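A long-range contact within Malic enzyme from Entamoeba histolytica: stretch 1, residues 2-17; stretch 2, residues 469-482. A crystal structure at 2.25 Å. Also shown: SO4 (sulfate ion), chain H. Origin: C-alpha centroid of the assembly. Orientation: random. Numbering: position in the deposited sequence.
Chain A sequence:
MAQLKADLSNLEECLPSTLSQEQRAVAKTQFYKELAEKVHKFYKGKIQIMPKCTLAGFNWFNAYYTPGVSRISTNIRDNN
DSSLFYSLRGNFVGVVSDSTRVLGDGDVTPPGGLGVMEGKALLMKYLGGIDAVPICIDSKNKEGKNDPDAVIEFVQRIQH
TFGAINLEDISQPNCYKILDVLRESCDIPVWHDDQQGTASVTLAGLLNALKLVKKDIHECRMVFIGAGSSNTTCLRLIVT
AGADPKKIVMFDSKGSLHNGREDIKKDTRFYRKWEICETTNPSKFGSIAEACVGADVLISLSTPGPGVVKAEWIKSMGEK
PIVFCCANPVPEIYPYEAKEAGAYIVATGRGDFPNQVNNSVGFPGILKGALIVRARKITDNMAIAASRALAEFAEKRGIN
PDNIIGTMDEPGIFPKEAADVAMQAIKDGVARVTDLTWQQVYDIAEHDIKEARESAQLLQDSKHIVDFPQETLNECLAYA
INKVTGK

Stretch 1 2-17: AQLKADLSNLEECLPS
Stretch 2 (469-482) PQETLNECLAYAIN

A side-chain-to-backbone hydrogen bond joins these two stretches, which lie at least 462 residues apart in sequence wherever they touch: Gln-470 NE2 donates to the backbone Leu-4 O at 3.0 Å, with an N-H...O angle of 144°. The CA-to-CB bond of Gln-470 (chi1 t, chi2 p) points sideways, but its long side chain brings the amide to Leu-4 O. Much of the rest of the 552 Å² buried between them is apolar packing, with Gln-3, Gln-470 and Asn-474 forming a polar patch at one end.

Stretch 2 supplies a regular helix, 470-482, with Pro-469 at its N-cap. Stretch 1 begins as extended chain, Gln-3 to Lys-5 (Leu-4 phi/psi -60/141), and from Leu-4 to Ala-6 heads toward the helix's N-terminal end. A type I turn from Lys-5 to Leu-8 follows, closed by Leu-8 N to Lys-5 O at 2.8 Å. Leu-8 itself has positive phi (65/16). The chain then comes back through a weakly bonded helix at about 11-14, so that Cys-14 and Leu-15 lie by Leu-477 and Ile-481. In register, Leu-4 CA lies 6.9 Å from Leu-473 CA, and Leu-15 CA lies 7.4 Å from Ile-481 CA.

Leu-473, Leu-477 and Ile-481 recur every four residues, so one helical face presents branched aliphatic side chains. Leu-477 (chi1 t, chi2 p) is the most covered residue: its CD2 meets Leu-4 CD2 at 4.0 Å, while its CD1 meets Leu-15 CD1 at 3.7 Å and Leu-11 CD1 at 4.1 Å. Cys-14 (m) points toward the helix, and its CB packs against Leu-477 CD2 at 3.4 Å. Pro-16, a compact ring, sets CD 3.5 Å from Ile-481 CD1; Ile-481 is m, t.

Asn-10 (chi1 p) braces the extended segment: ND2 donates to Gln-3 O at 3.2 Å, and OD1 accepts from Lys-5 N at 2.9 Å. Leu-4, between Gln-3 and Lys-5 in sequence, points toward the helix (chi1 -128°, chi2 17°, both between wells).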

# COMPACT_ATOMS: atom_id res chain seq x y z
N ALA A 2 -10.65 -39.32 10.65
CA ALA A 2 -9.84 -38.17 11.06
C ALA A 2 -10.54 -36.84 10.82
O ALA A 2 -11.35 -36.66 9.88
CB ALA A 2 -8.44 -38.20 10.40
N GLN A 3 -10.27 -35.90 11.72
CA GLN A 3 -10.64 -34.55 11.43
C GLN A 3 -9.39 -33.82 10.91
O GLN A 3 -8.25 -34.24 11.08
CB GLN A 3 -11.33 -33.88 12.61
CG GLN A 3 -10.43 -33.48 13.73
CD GLN A 3 -11.06 -32.44 14.65
OE1 GLN A 3 -10.34 -31.59 15.21
NE2 GLN A 3 -12.39 -32.50 14.84
N LEU A 4 -9.65 -32.77 10.19
CA LEU A 4 -8.61 -32.01 9.58
C LEU A 4 -7.67 -31.45 10.65
O LEU A 4 -8.11 -31.04 11.72
CB LEU A 4 -9.32 -30.89 8.86
CG LEU A 4 -9.13 -30.51 7.41
CD1 LEU A 4 -8.46 -31.57 6.48
CD2 LEU A 4 -10.49 -30.11 7.00
N LYS A 5 -6.38 -31.45 10.36
CA LYS A 5 -5.38 -30.83 11.24
C LYS A 5 -5.32 -29.33 11.06
O LYS A 5 -5.56 -28.83 9.95
CB LYS A 5 -3.98 -31.39 10.97
CG LYS A 5 -3.88 -32.89 11.25
CD LYS A 5 -2.47 -33.38 11.16
CE LYS A 5 -2.49 -34.87 11.35
NZ LYS A 5 -1.11 -35.38 11.20
N ALA A 6 -4.94 -28.62 12.12
CA ALA A 6 -4.80 -27.15 12.02
C ALA A 6 -3.97 -26.72 10.81
O ALA A 6 -4.22 -25.66 10.23
CB ALA A 6 -4.22 -26.53 13.33
N ASP A 7 -2.98 -27.53 10.44
CA ASP A 7 -2.05 -27.13 9.39
C ASP A 7 -2.50 -27.56 8.02
O ASP A 7 -1.79 -27.33 7.03
CB ASP A 7 -0.60 -27.58 9.69
CG ASP A 7 -0.39 -29.10 9.56
OD1 ASP A 7 -1.36 -29.88 9.32
OD2 ASP A 7 0.78 -29.49 9.70
N LEU A 8 -3.66 -28.20 7.96
CA LEU A 8 -4.25 -28.62 6.67
C LEU A 8 -3.45 -29.68 5.87
O LEU A 8 -3.68 -29.84 4.67
CB LEU A 8 -4.48 -27.40 5.76
CG LEU A 8 -5.77 -26.69 6.13
CD1 LEU A 8 -6.00 -25.48 5.14
CD2 LEU A 8 -6.98 -27.67 6.19
N SER A 9 -2.51 -30.36 6.54
CA SER A 9 -1.63 -31.39 5.90
C SER A 9 -2.30 -32.72 5.53
O SER A 9 -1.73 -33.50 4.78
CB SER A 9 -0.40 -31.69 6.81
OG SER A 9 -0.83 -31.82 8.17
N ASN A 10 -3.49 -32.99 6.05
CA ASN A 10 -4.06 -34.31 5.95
C ASN A 10 -5.43 -34.29 5.29
O ASN A 10 -6.32 -35.08 5.64
CB ASN A 10 -4.17 -34.94 7.34
CG ASN A 10 -5.19 -34.22 8.25
OD1 ASN A 10 -5.40 -32.99 8.16
ND2 ASN A 10 -5.82 -34.99 9.16
N LEU A 11 -5.61 -33.39 4.33
CA LEU A 11 -6.90 -33.28 3.67
C LEU A 11 -7.24 -34.57 2.91
O LEU A 11 -8.36 -35.04 3.00
CB LEU A 11 -6.98 -32.07 2.74
CG LEU A 11 -8.23 -32.06 1.85
CD1 LEU A 11 -9.49 -31.71 2.60
CD2 LEU A 11 -8.05 -31.10 0.68
N GLU A 12 -6.27 -35.12 2.17
CA GLU A 12 -6.41 -36.38 1.45
C GLU A 12 -7.08 -37.48 2.29
O GLU A 12 -8.03 -38.14 1.82
CB GLU A 12 -5.07 -36.87 0.87
CG GLU A 12 -4.39 -35.89 -0.14
CD GLU A 12 -5.12 -35.72 -1.50
OE1 GLU A 12 -5.77 -36.68 -1.99
OE2 GLU A 12 -5.00 -34.62 -2.09
N GLU A 13 -6.64 -37.62 3.52
CA GLU A 13 -7.13 -38.66 4.44
C GLU A 13 -8.50 -38.33 5.02
O GLU A 13 -9.20 -39.20 5.49
CB GLU A 13 -6.12 -38.89 5.57
CG GLU A 13 -4.72 -39.33 5.08
CD GLU A 13 -3.77 -38.15 4.63
OE1 GLU A 13 -4.20 -37.08 4.15
OE2 GLU A 13 -2.54 -38.31 4.74
N CYS A 14 -8.86 -37.04 5.02
CA CYS A 14 -10.16 -36.63 5.55
C CYS A 14 -11.25 -36.72 4.49
O CYS A 14 -12.43 -36.57 4.78
CB CYS A 14 -10.10 -35.21 6.12
SG CYS A 14 -8.98 -35.07 7.55
N LEU A 15 -10.82 -36.91 3.24
CA LEU A 15 -11.75 -37.14 2.15
C LEU A 15 -11.99 -38.65 2.11
O LEU A 15 -11.04 -39.45 2.04
CB LEU A 15 -11.19 -36.62 0.83
CG LEU A 15 -11.57 -35.27 0.21
CD1 LEU A 15 -12.47 -34.40 1.02
CD2 LEU A 15 -10.35 -34.53 -0.20
N PRO A 16 -13.26 -39.02 2.22
CA PRO A 16 -13.67 -40.43 2.32
C PRO A 16 -13.10 -41.33 1.22
O PRO A 16 -13.10 -40.96 0.03
CB PRO A 16 -15.19 -40.36 2.24
CG PRO A 16 -15.52 -38.98 2.80
CD PRO A 16 -14.38 -38.08 2.43
N SER A 17 -12.63 -42.50 1.65
CA SER A 17 -12.23 -43.59 0.75
C SER A 17 -13.14 -43.78 -0.47
O SER A 17 -12.66 -43.95 -1.60
CB SER A 17 -12.20 -44.91 1.52
OG SER A 17 -10.85 -45.33 1.78
N PRO A 469 -10.77 -21.17 13.62
CA PRO A 469 -11.57 -22.15 14.40
C PRO A 469 -11.61 -23.53 13.75
O PRO A 469 -11.90 -23.65 12.56
CB PRO A 469 -12.97 -21.49 14.44
CG PRO A 469 -12.64 -19.96 14.30
CD PRO A 469 -11.60 -20.02 13.22
N GLN A 470 -11.27 -24.56 14.52
CA GLN A 470 -11.42 -25.94 14.11
C GLN A 470 -12.85 -26.23 13.62
O GLN A 470 -13.02 -26.93 12.62
CB GLN A 470 -11.05 -26.91 15.24
CG GLN A 470 -11.18 -28.35 14.78
CD GLN A 470 -10.06 -28.73 13.83
OE1 GLN A 470 -8.90 -28.39 14.06
NE2 GLN A 470 -10.41 -29.43 12.73
N GLU A 471 -13.86 -25.68 14.30
CA GLU A 471 -15.25 -25.90 13.93
C GLU A 471 -15.49 -25.47 12.45
O GLU A 471 -16.32 -26.04 11.73
CB GLU A 471 -16.17 -25.13 14.94
CG GLU A 471 -17.69 -25.17 14.71
CD GLU A 471 -18.56 -24.99 16.03
OE1 GLU A 471 -19.65 -24.34 15.98
OE2 GLU A 471 -18.20 -25.54 17.11
N THR A 472 -14.75 -24.49 11.98
CA THR A 472 -15.06 -23.98 10.66
C THR A 472 -14.39 -24.84 9.63
O THR A 472 -14.92 -25.04 8.53
CB THR A 472 -14.70 -22.46 10.52
OG1 THR A 472 -15.43 -21.74 11.52
CG2 THR A 472 -15.07 -21.91 9.08
N LEU A 473 -13.26 -25.40 10.01
CA LEU A 473 -12.57 -26.39 9.17
C LEU A 473 -13.49 -27.56 8.91
O LEU A 473 -13.68 -27.99 7.78
CB LEU A 473 -11.25 -26.87 9.83
CG LEU A 473 -10.08 -25.86 9.86
CD1 LEU A 473 -8.75 -26.50 10.29
CD2 LEU A 473 -9.90 -25.17 8.47
N ASN A 474 -14.08 -28.06 10.00
CA ASN A 474 -14.93 -29.25 9.97
C ASN A 474 -16.13 -28.94 9.11
O ASN A 474 -16.51 -29.77 8.35
CB ASN A 474 -15.40 -29.60 11.38
CG ASN A 474 -14.27 -30.04 12.31
OD1 ASN A 474 -14.46 -30.07 13.52
ND2 ASN A 474 -13.13 -30.43 11.77
N GLU A 475 -16.70 -27.73 9.22
CA GLU A 475 -17.80 -27.33 8.33
C GLU A 475 -17.43 -27.27 6.87
O GLU A 475 -18.22 -27.72 5.98
CB GLU A 475 -18.37 -25.98 8.71
CG GLU A 475 -19.31 -26.05 9.89
CD GLU A 475 -19.49 -24.70 10.62
OE1 GLU A 475 -19.22 -23.65 9.99
OE2 GLU A 475 -19.88 -24.73 11.83
N CYS A 476 -16.26 -26.71 6.57
CA CYS A 476 -15.88 -26.65 5.16
C CYS A 476 -15.70 -28.04 4.56
O CYS A 476 -16.04 -28.28 3.39
CB CYS A 476 -14.64 -25.77 4.91
SG CYS A 476 -14.84 -24.09 5.34
N LEU A 477 -15.17 -28.96 5.35
CA LEU A 477 -15.00 -30.35 4.89
C LEU A 477 -16.35 -30.99 4.51
O LEU A 477 -16.57 -31.33 3.34
CB LEU A 477 -14.22 -31.17 5.91
CG LEU A 477 -13.80 -32.58 5.45
CD1 LEU A 477 -13.16 -32.56 4.11
CD2 LEU A 477 -12.90 -33.26 6.46
N ALA A 478 -17.25 -31.08 5.48
CA ALA A 478 -18.62 -31.53 5.27
C ALA A 478 -19.26 -30.87 4.03
O ALA A 478 -19.87 -31.52 3.21
CB ALA A 478 -19.48 -31.25 6.55
N TYR A 479 -19.10 -29.56 3.91
CA TYR A 479 -19.63 -28.82 2.78
C TYR A 479 -19.11 -29.42 1.48
O TYR A 479 -19.89 -29.68 0.53
CB TYR A 479 -19.18 -27.38 2.92
CG TYR A 479 -19.48 -26.50 1.76
CD1 TYR A 479 -18.62 -26.49 0.63
CD2 TYR A 479 -20.64 -25.69 1.75
CE1 TYR A 479 -18.89 -25.69 -0.48
CE2 TYR A 479 -20.93 -24.87 0.62
CZ TYR A 479 -20.04 -24.87 -0.48
OH TYR A 479 -20.27 -24.05 -1.56
N ALA A 480 -17.79 -29.66 1.46
CA ALA A 480 -17.16 -30.10 0.22
C ALA A 480 -17.68 -31.48 -0.12
O ALA A 480 -18.04 -31.73 -1.28
CB ALA A 480 -15.64 -30.08 0.31
N ILE A 481 -17.73 -32.36 0.89
CA ILE A 481 -18.18 -33.74 0.73
C ILE A 481 -19.61 -33.72 0.28
O ILE A 481 -19.95 -34.33 -0.74
CB ILE A 481 -18.02 -34.52 2.01
CG1 ILE A 481 -16.53 -34.84 2.18
CG2 ILE A 481 -18.91 -35.79 2.02
CD1 ILE A 481 -16.14 -35.23 3.52
N ASN A 482 -20.44 -32.94 0.98
CA ASN A 482 -21.85 -32.79 0.61
C ASN A 482 -22.10 -32.34 -0.83
O ASN A 482 -22.95 -32.89 -1.52
CB ASN A 482 -22.62 -31.91 1.61
CG ASN A 482 -24.05 -31.63 1.14
OD1 ASN A 482 -24.28 -30.78 0.24
ND2 ASN A 482 -25.03 -32.38 1.71
S SO4 H . -3.62 -30.33 14.90
O1 SO4 H . -3.06 -31.68 14.99
O2 SO4 H . -3.72 -29.72 16.22
O3 SO4 H . -2.73 -29.55 14.02
O4 SO4 H . -4.99 -30.36 14.37